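Local coordinates for beta-N-acetylglucosaminidase-like protein Glycoside hydrolase family 20 (Flavobacterium johnsoniae, PDB 6YHH) that is a family 20 glycoside hydrolase, a chitobiase that probably removes terminal N-acetylglucosamine units from chitin fragments during bacterial chitin breakdown, at residues F593-I597 / S627-L631; N600-V604 / I616-K621. One frame throughout, in Å; residues are numbered along the deposited sequence.

Interaction 1: residues F593-I597 / S627-L631; sequences FNKWI and SQELL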
# COMPACT_ATOMS: atom_id res chain seq x y z
N PHE A 593 -29.87 9.23 -18.06
CA PHE A 593 -30.28 10.58 -17.69
C PHE A 593 -30.88 10.64 -16.29
O PHE A 593 -30.56 11.55 -15.48
CB PHE A 593 -31.30 11.14 -18.69
CG PHE A 593 -30.79 11.21 -20.09
CD1 PHE A 593 -29.45 11.56 -20.37
CD2 PHE A 593 -31.64 11.05 -21.16
CE1 PHE A 593 -28.99 11.60 -21.67
CE2 PHE A 593 -31.17 11.10 -22.45
CZ PHE A 593 -29.87 11.38 -22.71
N ASN A 594 -31.75 9.69 -15.94
CA ASN A 594 -32.29 9.67 -14.60
C ASN A 594 -31.14 9.44 -13.57
O ASN A 594 -31.12 10.07 -12.48
CB ASN A 594 -33.35 8.60 -14.47
CG ASN A 594 -34.60 8.95 -15.20
OD1 ASN A 594 -35.19 8.13 -15.94
ND2 ASN A 594 -35.03 10.10 -15.01
N LYS A 595 -30.19 8.60 -13.91
CA LYS A 595 -29.08 8.35 -13.02
C LYS A 595 -28.25 9.61 -12.79
O LYS A 595 -27.91 9.93 -11.60
CB LYS A 595 -28.13 7.26 -13.60
CG LYS A 595 -26.98 6.97 -12.67
CD LYS A 595 -26.08 5.84 -13.16
CE LYS A 595 -25.01 5.51 -12.10
NZ LYS A 595 -24.25 4.29 -12.53
N TRP A 596 -27.94 10.34 -13.85
CA TRP A 596 -27.11 11.55 -13.71
C TRP A 596 -27.79 12.67 -12.94
O TRP A 596 -27.16 13.49 -12.26
CB TRP A 596 -26.61 11.99 -15.06
CG TRP A 596 -25.74 10.88 -15.69
CD1 TRP A 596 -24.92 9.96 -15.07
CD2 TRP A 596 -25.58 10.67 -17.09
NE1 TRP A 596 -24.30 9.17 -16.01
CE2 TRP A 596 -24.66 9.60 -17.25
CE3 TRP A 596 -26.06 11.30 -18.20
CZ2 TRP A 596 -24.28 9.14 -18.53
CZ3 TRP A 596 -25.71 10.84 -19.43
CH2 TRP A 596 -24.82 9.76 -19.58
N ILE A 597 -29.12 12.78 -13.13
CA ILE A 597 -29.91 13.70 -12.30
C ILE A 597 -29.75 13.35 -10.83
O ILE A 597 -29.53 14.23 -9.98
CB ILE A 597 -31.34 13.70 -12.79
CG1 ILE A 597 -31.40 14.35 -14.17
CG2 ILE A 597 -32.23 14.39 -11.77
CD1 ILE A 597 -32.71 14.10 -14.91
N SER A 627 -29.40 16.32 -19.15
CA SER A 627 -30.17 15.08 -18.90
C SER A 627 -31.67 15.40 -18.78
O SER A 627 -32.50 14.70 -19.39
CB SER A 627 -29.64 14.37 -17.67
OG SER A 627 -28.31 13.91 -17.87
N GLN A 628 -31.99 16.43 -18.01
CA GLN A 628 -33.40 16.82 -17.80
C GLN A 628 -34.05 17.13 -19.14
O GLN A 628 -35.21 16.75 -19.38
CB GLN A 628 -33.52 18.03 -16.83
CG GLN A 628 -33.21 17.70 -15.38
CD GLN A 628 -33.01 18.94 -14.44
OE1 GLN A 628 -33.91 19.69 -14.21
NE2 GLN A 628 -31.86 19.03 -13.79
N GLU A 629 -33.37 17.87 -19.96
CA GLU A 629 -33.97 18.30 -21.26
C GLU A 629 -34.06 17.13 -22.26
O GLU A 629 -35.11 16.91 -22.99
CB GLU A 629 -33.24 19.51 -21.84
CG GLU A 629 -33.96 20.16 -23.04
CD GLU A 629 -35.27 20.82 -22.60
OE1 GLU A 629 -35.31 21.43 -21.51
OE2 GLU A 629 -36.26 20.73 -23.37
N LEU A 630 -33.00 16.31 -22.31
CA LEU A 630 -33.01 15.18 -23.18
C LEU A 630 -34.06 14.15 -22.78
O LEU A 630 -34.57 13.42 -23.67
CB LEU A 630 -31.63 14.52 -23.25
CG LEU A 630 -30.61 15.41 -23.98
CD1 LEU A 630 -29.17 14.94 -23.80
CD2 LEU A 630 -30.90 15.50 -25.46
N LEU A 631 -34.40 14.02 -21.50
CA LEU A 631 -35.56 13.18 -21.15
C LEU A 631 -36.83 13.70 -21.88
O LEU A 631 -37.66 12.91 -22.36
CB LEU A 631 -35.80 13.17 -19.64
CG LEU A 631 -34.76 12.29 -18.88
CD1 LEU A 631 -34.93 12.58 -17.43
CD2 LEU A 631 -35.03 10.82 -19.14

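Interaction 2: residues N600-V604 / I616-K621; sequences NKGLV and ILPLSK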
# COMPACT_ATOMS: atom_id res chain seq x y z
N ASN A 600 -26.18 14.22 -9.50
CA ASN A 600 -26.00 15.64 -9.28
C ASN A 600 -26.66 16.01 -7.96
O ASN A 600 -26.10 16.79 -7.20
CB ASN A 600 -26.55 16.49 -10.39
CG ASN A 600 -26.32 17.95 -10.16
OD1 ASN A 600 -25.19 18.43 -10.07
ND2 ASN A 600 -27.45 18.69 -9.96
N LYS A 601 -27.87 15.52 -7.70
CA LYS A 601 -28.49 15.77 -6.38
C LYS A 601 -27.61 15.31 -5.25
O LYS A 601 -27.40 16.04 -4.30
CB LYS A 601 -29.87 15.10 -6.19
CG LYS A 601 -30.93 15.63 -7.18
CD LYS A 601 -32.18 14.78 -7.26
CE LYS A 601 -33.09 14.84 -6.07
NZ LYS A 601 -34.04 13.67 -5.87
N GLY A 602 -27.01 14.14 -5.39
CA GLY A 602 -26.15 13.62 -4.36
C GLY A 602 -24.92 14.44 -4.12
O GLY A 602 -24.53 14.71 -2.96
N LEU A 603 -24.34 14.96 -5.21
CA LEU A 603 -23.18 15.81 -5.08
C LEU A 603 -23.52 17.14 -4.39
O LEU A 603 -22.79 17.67 -3.52
CB LEU A 603 -22.59 16.07 -6.45
CG LEU A 603 -21.96 14.86 -7.16
CD1 LEU A 603 -21.48 15.31 -8.55
CD2 LEU A 603 -20.82 14.32 -6.30
N VAL A 604 -24.67 17.71 -4.77
CA VAL A 604 -25.12 18.96 -4.11
C VAL A 604 -25.34 18.74 -2.60
O VAL A 604 -24.87 19.55 -1.75
CB VAL A 604 -26.36 19.54 -4.83
CG1 VAL A 604 -26.99 20.65 -4.02
CG2 VAL A 604 -25.96 20.06 -6.23
N ILE A 616 -16.45 20.30 -8.84
CA ILE A 616 -17.12 19.46 -9.78
C ILE A 616 -18.57 19.83 -9.96
O ILE A 616 -19.17 19.42 -10.94
CB ILE A 616 -17.02 17.96 -9.53
CG1 ILE A 616 -17.59 17.58 -8.25
CG2 ILE A 616 -15.55 17.56 -9.64
CD1 ILE A 616 -17.61 16.06 -8.04
N LEU A 617 -19.11 20.60 -9.04
CA LEU A 617 -20.56 20.95 -9.15
C LEU A 617 -20.93 21.56 -10.50
O LEU A 617 -22.01 21.29 -11.04
CB LEU A 617 -21.00 21.86 -7.97
CG LEU A 617 -21.03 21.19 -6.58
CD1 LEU A 617 -21.56 22.20 -5.61
CD2 LEU A 617 -21.82 19.87 -6.54
N PRO A 618 -20.11 22.47 -11.07
CA PRO A 618 -20.56 23.06 -12.32
C PRO A 618 -20.70 22.02 -13.43
O PRO A 618 -21.61 22.10 -14.30
CB PRO A 618 -19.45 24.06 -12.67
CG PRO A 618 -18.89 24.42 -11.29
CD PRO A 618 -18.90 23.13 -10.54
N LEU A 619 -19.87 20.98 -13.38
CA LEU A 619 -19.82 19.99 -14.39
C LEU A 619 -21.01 19.03 -14.23
O LEU A 619 -21.72 18.67 -15.20
CB LEU A 619 -18.47 19.21 -14.36
CG LEU A 619 -18.19 18.35 -15.60
CD1 LEU A 619 -18.08 19.15 -16.86
CD2 LEU A 619 -16.89 17.49 -15.43
N SER A 620 -21.31 18.66 -13.00
CA SER A 620 -22.41 17.74 -12.73
C SER A 620 -23.72 18.48 -12.97
O SER A 620 -24.68 17.90 -13.45
CB SER A 620 -22.36 17.11 -11.34
OG SER A 620 -22.45 18.08 -10.24
N LYS A 621 -23.75 19.81 -12.74
CA LYS A 621 -24.96 20.59 -13.05
C LYS A 621 -25.17 20.65 -14.53
O LYS A 621 -26.29 20.41 -15.05
CB LYS A 621 -24.88 21.97 -12.47
CG LYS A 621 -25.98 22.86 -13.03
CD LYS A 621 -26.08 24.19 -12.35
CE LYS A 621 -27.12 25.10 -13.04
NZ LYS A 621 -28.44 24.45 -13.17
O HOH W 1 -24.09 20.77 -9.21

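Interaction 1: residues F593-I597 / S627-L631
Ser627 lies against the helix turn that carries Phe593 and Trp596, and, consistent with its small size, the two backbones come close: the CA atoms of Phe593 and Ser627 are 4.7 Å apart. The segments run nearly antiparallel, with a crossing angle of -150° and axes 9.2 Å apart. Ser627 OG is turned to the edge of the indole, 3.5 Å from Trp596 CE3, and meets the Phe593 ring obliquely. No hydrogen bond joins the segments; Ser627 OG is satisfied within its own helix by the carbonyl of Leu623.

The main bump is the phenyl ring of Phe593, which fits between Ser627, Leu630 and Leu631. With chi1 at -59°, CG stands beside the backbone N and the ring extends toward Leu630, whose CB sits over one face, 3.9 Å from the Phe593 ring centroid and 28° off its normal, a CH-pi contact. Leu631 takes the edge: its CD2 lies near the ring plane, while its CG is 3.7 Å from Phe593 CB, the two side chains passing alongside, each pointing the other way.

A second fit lies on the more exposed flank. Ile597 and Leu631 meet tip to tip, CD1 to CD1 at 3.7 Å, and the same Ile597 methyl rests on Gln628 CG. Leu631 CD1 also touches Asn594, 3.5 Å from its ND2, so this one methyl fills the hollow between Asn594 and Ile597.

The contact is thus part of an antiparallel helical hairpin, helix 583-607 with helix 617-634. Helix 665-671 completes the buried side, with Leu668 touching both Phe593 and Leu630, while Phe570 from helix 565-579 meets the Trp596 indole edge-to-face.

Interaction 2: residues N600-V604 / I616-K621
Asn600 and Ser620 join the two arms of an antiparallel helical hairpin, whose short segments cross at -155° with axes 9.7 Å apart. In the tight part, Leu603 CD1 presses against Ser620 CB at 3.4 Å, closer than usual for two carbons, and both Leu603 methyls meet Ile616 CD1, the side chains lying roughly perpendicular. Phe528 of helix 523-529 covers this buried side, touching Leu603, Ile616 and Ser620. Beside it, the Asn600 side chain swings away from its own N (chi1 -179°), which carries OD1 across to accept from Ser620 OG at 2.8 Å, in the carbonyl plane with a C=O...donor angle of 149°.

The looser side is the more exposed one: Val604 CG2 stays 4.2 Å from Leu617 CD2, and a water bridges the two helices. Replacing Asn600 with an alanine would probably leave the Ser620 hydroxyl without this acceptor and cost the bridging water its bond to helix 583-607. That water donates to both arms, to Asn600 OD1 at 2.7 Å and to the backbone carbonyl Leu617 O at 2.8 Å.

Both interactions join the same two helices, 583-607 and 617-634, and their centres lie about 13 Å apart. Along the chain, 600-604 and 616-621 of interaction 2 fall inside the loop closed by 593-597 and 627-631 of interaction 1, so the order is that of a hairpin: interaction 2 lies nearer the turn, interaction 1 farther along the arms. Similar crossing angles, -155° and -150°, show that the antiparallel course is kept; interaction 2 adds a hydrogen bond and a water bridge to its apolar pairs, whereas no hydrogen bond crosses interaction 1. The hairpin belongs to the mostly helical C-terminal part; the contact centres lie about 36 and 32 Å from the chain's centre, away from the predicted proton donor Glu317.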